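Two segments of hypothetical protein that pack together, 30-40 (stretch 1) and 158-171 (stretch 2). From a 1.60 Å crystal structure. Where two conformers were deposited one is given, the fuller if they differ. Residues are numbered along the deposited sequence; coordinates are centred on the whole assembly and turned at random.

Stretch 1 30-40: EELKEELKGFT
Stretch 2 158-171: VKREIKRFIELARR

Residues 30–35 close a helix that begins earlier in the chain; Val158 onward lies in another helix that also begins earlier, its N-to-C direction 39° from the first (signed crossing −39°), with axes 12.0 Å apart at closest approach. Register is set by CA pairs: Leu32 CA–Lys159 CA at 7.9 Å and Leu36 CA–Lys163 CA at 8.8 Å. Leu36 (phi/psi −84/57) leaves helical geometry and opens a type II turn to Phe39, closed by Phe39 N to Leu36 O at 3.0 Å; Gly38 sits at 97/−11, where a CB would jam against the preceding carbonyl.

Apolar packing follows an i, i+4 ladder. Leu32 and Leu36, both mt, meet Ile162 and Ile166, also mt: Leu32 CD1–Ile162 CD1 is 3.5 Å, Leu36 CD1–Ile162 CG2 4.2 Å and Leu36 CD2–Ile166 CD1 4.0 Å. Leu36 thus touches both isoleucines. The turn brings in Phe39 (chi1 −65°, chi2 −87°), whose CZ lies 3.7 Å from Ile166 CG2. Arg170 NH2 approaches the ring edge, 4.3 Å from Phe39 CE2.

Charge pairing across the contact is confined to Lys159, extended as mttt. Its NZ makes a salt bridge and weak hydrogen bond to Glu35 OE2 at 3.3 Å, and a long salt bridge to Glu31 OE1 at 3.9 Å. Both glutamates are mt, with CA-to-CB toward the partner helix.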

# COMPACT_ATOMS: atom_id res chain seq x y z
N GLU A 30 -10.05 13.89 -0.98
CA GLU A 30 -10.09 15.35 -0.86
C GLU A 30 -9.16 15.84 0.25
O GLU A 30 -8.47 16.88 0.11
CB GLU A 30 -11.53 15.84 -0.67
CG GLU A 30 -12.45 15.55 -1.88
CD GLU A 30 -11.88 16.05 -3.21
OE1 GLU A 30 -11.38 17.20 -3.27
OE2 GLU A 30 -11.94 15.30 -4.21
N GLU A 31 -9.08 15.07 1.33
CA GLU A 31 -8.23 15.42 2.47
C GLU A 31 -6.75 15.38 2.08
O GLU A 31 -6.00 16.33 2.35
CB GLU A 31 -8.49 14.51 3.67
CG GLU A 31 -9.84 14.79 4.35
CD GLU A 31 -10.29 13.71 5.30
OE1 GLU A 31 -9.66 12.63 5.35
OE2 GLU A 31 -11.31 13.93 5.99
N LEU A 32 -6.33 14.30 1.42
CA LEU A 32 -4.90 14.21 1.03
C LEU A 32 -4.54 15.17 -0.11
O LEU A 32 -3.38 15.61 -0.22
CB LEU A 32 -4.49 12.76 0.71
CG LEU A 32 -4.59 11.73 1.85
CD1 LEU A 32 -4.03 10.41 1.37
CD2 LEU A 32 -3.81 12.16 3.13
N LYS A 33 -5.53 15.52 -0.95
CA LYS A 33 -5.34 16.51 -1.99
C LYS A 33 -4.94 17.82 -1.32
O LYS A 33 -3.98 18.48 -1.72
CB LYS A 33 -6.62 16.70 -2.81
CG LYS A 33 -6.64 17.91 -3.73
CD LYS A 33 -5.75 17.75 -4.94
CE LYS A 33 -6.08 18.81 -5.99
NZ LYS A 33 -5.01 19.00 -6.98
N GLU A 34 -5.66 18.17 -0.25
CA GLU A 34 -5.37 19.39 0.51
C GLU A 34 -4.05 19.29 1.29
O GLU A 34 -3.26 20.24 1.31
CB GLU A 34 -6.53 19.73 1.45
CG GLU A 34 -7.80 20.16 0.71
CD GLU A 34 -9.06 20.10 1.58
OE1 GLU A 34 -8.94 19.87 2.81
OE2 GLU A 34 -10.18 20.28 1.02
N GLU A 35 -3.80 18.14 1.91
CA GLU A 35 -2.72 18.01 2.87
C GLU A 35 -1.34 17.68 2.26
O GLU A 35 -0.32 18.20 2.71
CB GLU A 35 -3.11 16.97 3.92
CG GLU A 35 -4.28 17.44 4.78
CD GLU A 35 -5.04 16.30 5.46
OE1 GLU A 35 -4.48 15.19 5.59
OE2 GLU A 35 -6.20 16.53 5.86
N LEU A 36 -1.33 16.81 1.25
CA LEU A 36 -0.08 16.37 0.60
C LEU A 36 0.36 17.35 -0.48
O LEU A 36 0.53 17.01 -1.66
CB LEU A 36 -0.24 14.94 0.02
CG LEU A 36 -0.55 13.81 1.01
CD1 LEU A 36 -0.50 12.49 0.28
CD2 LEU A 36 0.41 13.78 2.16
N LYS A 37 0.54 18.60 -0.06
CA LYS A 37 0.95 19.62 -1.01
C LYS A 37 2.36 19.27 -1.50
O LYS A 37 3.20 18.83 -0.72
CB LYS A 37 0.92 21.00 -0.34
CG LYS A 37 -0.49 21.58 -0.16
CD LYS A 37 -0.41 23.05 0.28
CE LYS A 37 -1.80 23.65 0.45
NZ LYS A 37 -2.57 22.89 1.47
N GLY A 38 2.59 19.44 -2.81
CA GLY A 38 3.84 19.03 -3.44
C GLY A 38 3.74 17.68 -4.09
O GLY A 38 4.62 17.26 -4.84
N PHE A 39 2.64 16.97 -3.79
CA PHE A 39 2.35 15.70 -4.46
C PHE A 39 1.12 15.83 -5.34
O PHE A 39 0.13 16.45 -4.95
CB PHE A 39 2.14 14.57 -3.44
CG PHE A 39 3.36 14.24 -2.63
CD1 PHE A 39 4.31 13.31 -3.09
CD2 PHE A 39 3.54 14.82 -1.38
CE1 PHE A 39 5.44 13.00 -2.33
CE2 PHE A 39 4.67 14.52 -0.60
CZ PHE A 39 5.63 13.60 -1.08
N THR A 40 1.18 15.26 -6.53
CA THR A 40 0.03 15.28 -7.43
C THR A 40 -0.94 14.16 -7.04
O THR A 40 -0.60 12.98 -7.13
CB THR A 40 0.45 15.10 -8.88
OG1 THR A 40 1.32 16.19 -9.25
CG2 THR A 40 -0.76 15.10 -9.79
N VAL A 158 -4.27 6.30 8.59
CA VAL A 158 -3.85 6.47 7.19
C VAL A 158 -3.06 7.76 6.98
O VAL A 158 -2.00 7.75 6.33
CB VAL A 158 -5.00 6.33 6.18
CG1 VAL A 158 -4.44 6.20 4.74
CG2 VAL A 158 -5.74 5.12 6.49
N LYS A 159 -3.55 8.85 7.57
CA LYS A 159 -2.86 10.13 7.50
C LYS A 159 -1.48 10.05 8.15
O LYS A 159 -0.49 10.46 7.56
CB LYS A 159 -3.68 11.25 8.14
CG LYS A 159 -4.88 11.72 7.35
CD LYS A 159 -5.55 12.93 8.07
CE LYS A 159 -6.78 13.42 7.31
NZ LYS A 159 -7.52 14.48 8.06
N ARG A 160 -1.40 9.50 9.36
CA ARG A 160 -0.11 9.44 10.06
C ARG A 160 0.91 8.52 9.41
O ARG A 160 2.09 8.85 9.32
CB ARG A 160 -0.31 9.12 11.54
CG ARG A 160 1.03 9.10 12.33
CD ARG A 160 0.80 9.21 13.86
NE ARG A 160 -0.24 8.27 14.28
CZ ARG A 160 -0.03 6.97 14.50
NH1 ARG A 160 1.18 6.46 14.40
NH2 ARG A 160 -1.05 6.19 14.82
N GLU A 161 0.45 7.35 8.94
CA GLU A 161 1.38 6.40 8.33
C GLU A 161 1.89 6.85 6.96
O GLU A 161 3.05 6.61 6.64
CB GLU A 161 0.77 4.99 8.29
CG GLU A 161 0.40 4.40 9.67
CD GLU A 161 1.54 4.44 10.69
OE1 GLU A 161 2.71 4.56 10.29
OE2 GLU A 161 1.23 4.33 11.88
N ILE A 162 1.03 7.48 6.15
CA ILE A 162 1.51 8.08 4.89
C ILE A 162 2.59 9.11 5.21
O ILE A 162 3.63 9.15 4.56
CB ILE A 162 0.39 8.73 4.06
CG1 ILE A 162 -0.52 7.65 3.50
CG2 ILE A 162 0.98 9.62 2.95
CD1 ILE A 162 -1.83 8.17 2.85
N LYS A 163 2.35 9.91 6.24
CA LYS A 163 3.32 10.94 6.64
C LYS A 163 4.65 10.29 7.06
O LYS A 163 5.72 10.71 6.60
CB LYS A 163 2.74 11.79 7.79
CG LYS A 163 3.75 12.78 8.37
CD LYS A 163 3.12 13.71 9.41
CE LYS A 163 2.81 13.00 10.71
NZ LYS A 163 2.48 13.98 11.79
N ARG A 164 4.58 9.27 7.91
CA ARG A 164 5.78 8.54 8.33
C ARG A 164 6.49 7.90 7.14
O ARG A 164 7.72 7.90 7.06
CB ARG A 164 5.48 7.51 9.43
CG ARG A 164 5.09 8.16 10.79
CD ARG A 164 4.70 7.12 11.84
NE ARG A 164 5.85 6.41 12.37
CZ ARG A 164 6.16 5.15 12.07
NH1 ARG A 164 5.41 4.45 11.22
NH2 ARG A 164 7.24 4.58 12.62
N PHE A 165 5.72 7.36 6.19
CA PHE A 165 6.33 6.76 5.04
C PHE A 165 7.06 7.79 4.18
O PHE A 165 8.21 7.57 3.75
CB PHE A 165 5.28 6.00 4.20
CG PHE A 165 5.90 5.15 3.12
CD1 PHE A 165 6.24 3.81 3.38
CD2 PHE A 165 6.21 5.70 1.87
CE1 PHE A 165 6.86 3.03 2.41
CE2 PHE A 165 6.83 4.91 0.86
CZ PHE A 165 7.14 3.57 1.14
N ILE A 166 6.40 8.92 3.94
CA ILE A 166 7.00 9.99 3.13
C ILE A 166 8.29 10.50 3.79
O ILE A 166 9.31 10.68 3.11
CB ILE A 166 5.98 11.13 2.83
CG1 ILE A 166 4.93 10.64 1.81
CG2 ILE A 166 6.70 12.38 2.29
CD1 ILE A 166 3.67 11.52 1.70
N GLU A 167 8.27 10.65 5.10
CA GLU A 167 9.44 11.14 5.85
C GLU A 167 10.60 10.13 5.76
O GLU A 167 11.75 10.51 5.56
CB GLU A 167 9.04 11.48 7.29
CG GLU A 167 8.10 12.68 7.35
CD GLU A 167 7.40 12.88 8.70
OE1 GLU A 167 7.39 11.94 9.55
OE2 GLU A 167 6.83 13.98 8.89
N LEU A 168 10.28 8.83 5.86
CA LEU A 168 11.31 7.80 5.71
C LEU A 168 11.87 7.82 4.28
O LEU A 168 13.09 7.77 4.08
CB LEU A 168 10.74 6.43 6.04
CG LEU A 168 11.64 5.23 5.80
CD1 LEU A 168 12.93 5.28 6.65
CD2 LEU A 168 10.85 3.94 6.06
N ALA A 169 10.98 7.90 3.29
CA ALA A 169 11.39 7.97 1.89
C ALA A 169 12.27 9.18 1.59
O ALA A 169 13.23 9.04 0.85
CB ALA A 169 10.15 7.98 0.99
N ARG A 170 11.94 10.33 2.18
CA ARG A 170 12.77 11.55 2.03
C ARG A 170 14.21 11.30 2.48
O ARG A 170 15.16 11.77 1.84
CB ARG A 170 12.16 12.72 2.82
CG ARG A 170 10.93 13.33 2.20
CD ARG A 170 10.70 14.74 2.76
NE ARG A 170 9.46 15.32 2.26
CZ ARG A 170 8.37 15.52 3.00
NH1 ARG A 170 8.36 15.19 4.29
NH2 ARG A 170 7.29 16.05 2.44
N ARG A 171 14.38 10.56 3.58
CA ARG A 171 15.72 10.23 4.10
C ARG A 171 16.60 9.48 3.09
O ARG A 171 17.83 9.59 3.12
CB ARG A 171 15.62 9.39 5.37
CG ARG A 171 15.18 10.10 6.63
CD ARG A 171 15.19 9.09 7.82
NE ARG A 171 16.43 8.32 7.86
CZ ARG A 171 16.54 7.06 8.29
NH1 ARG A 171 15.49 6.38 8.74
NH2 ARG A 171 17.73 6.47 8.26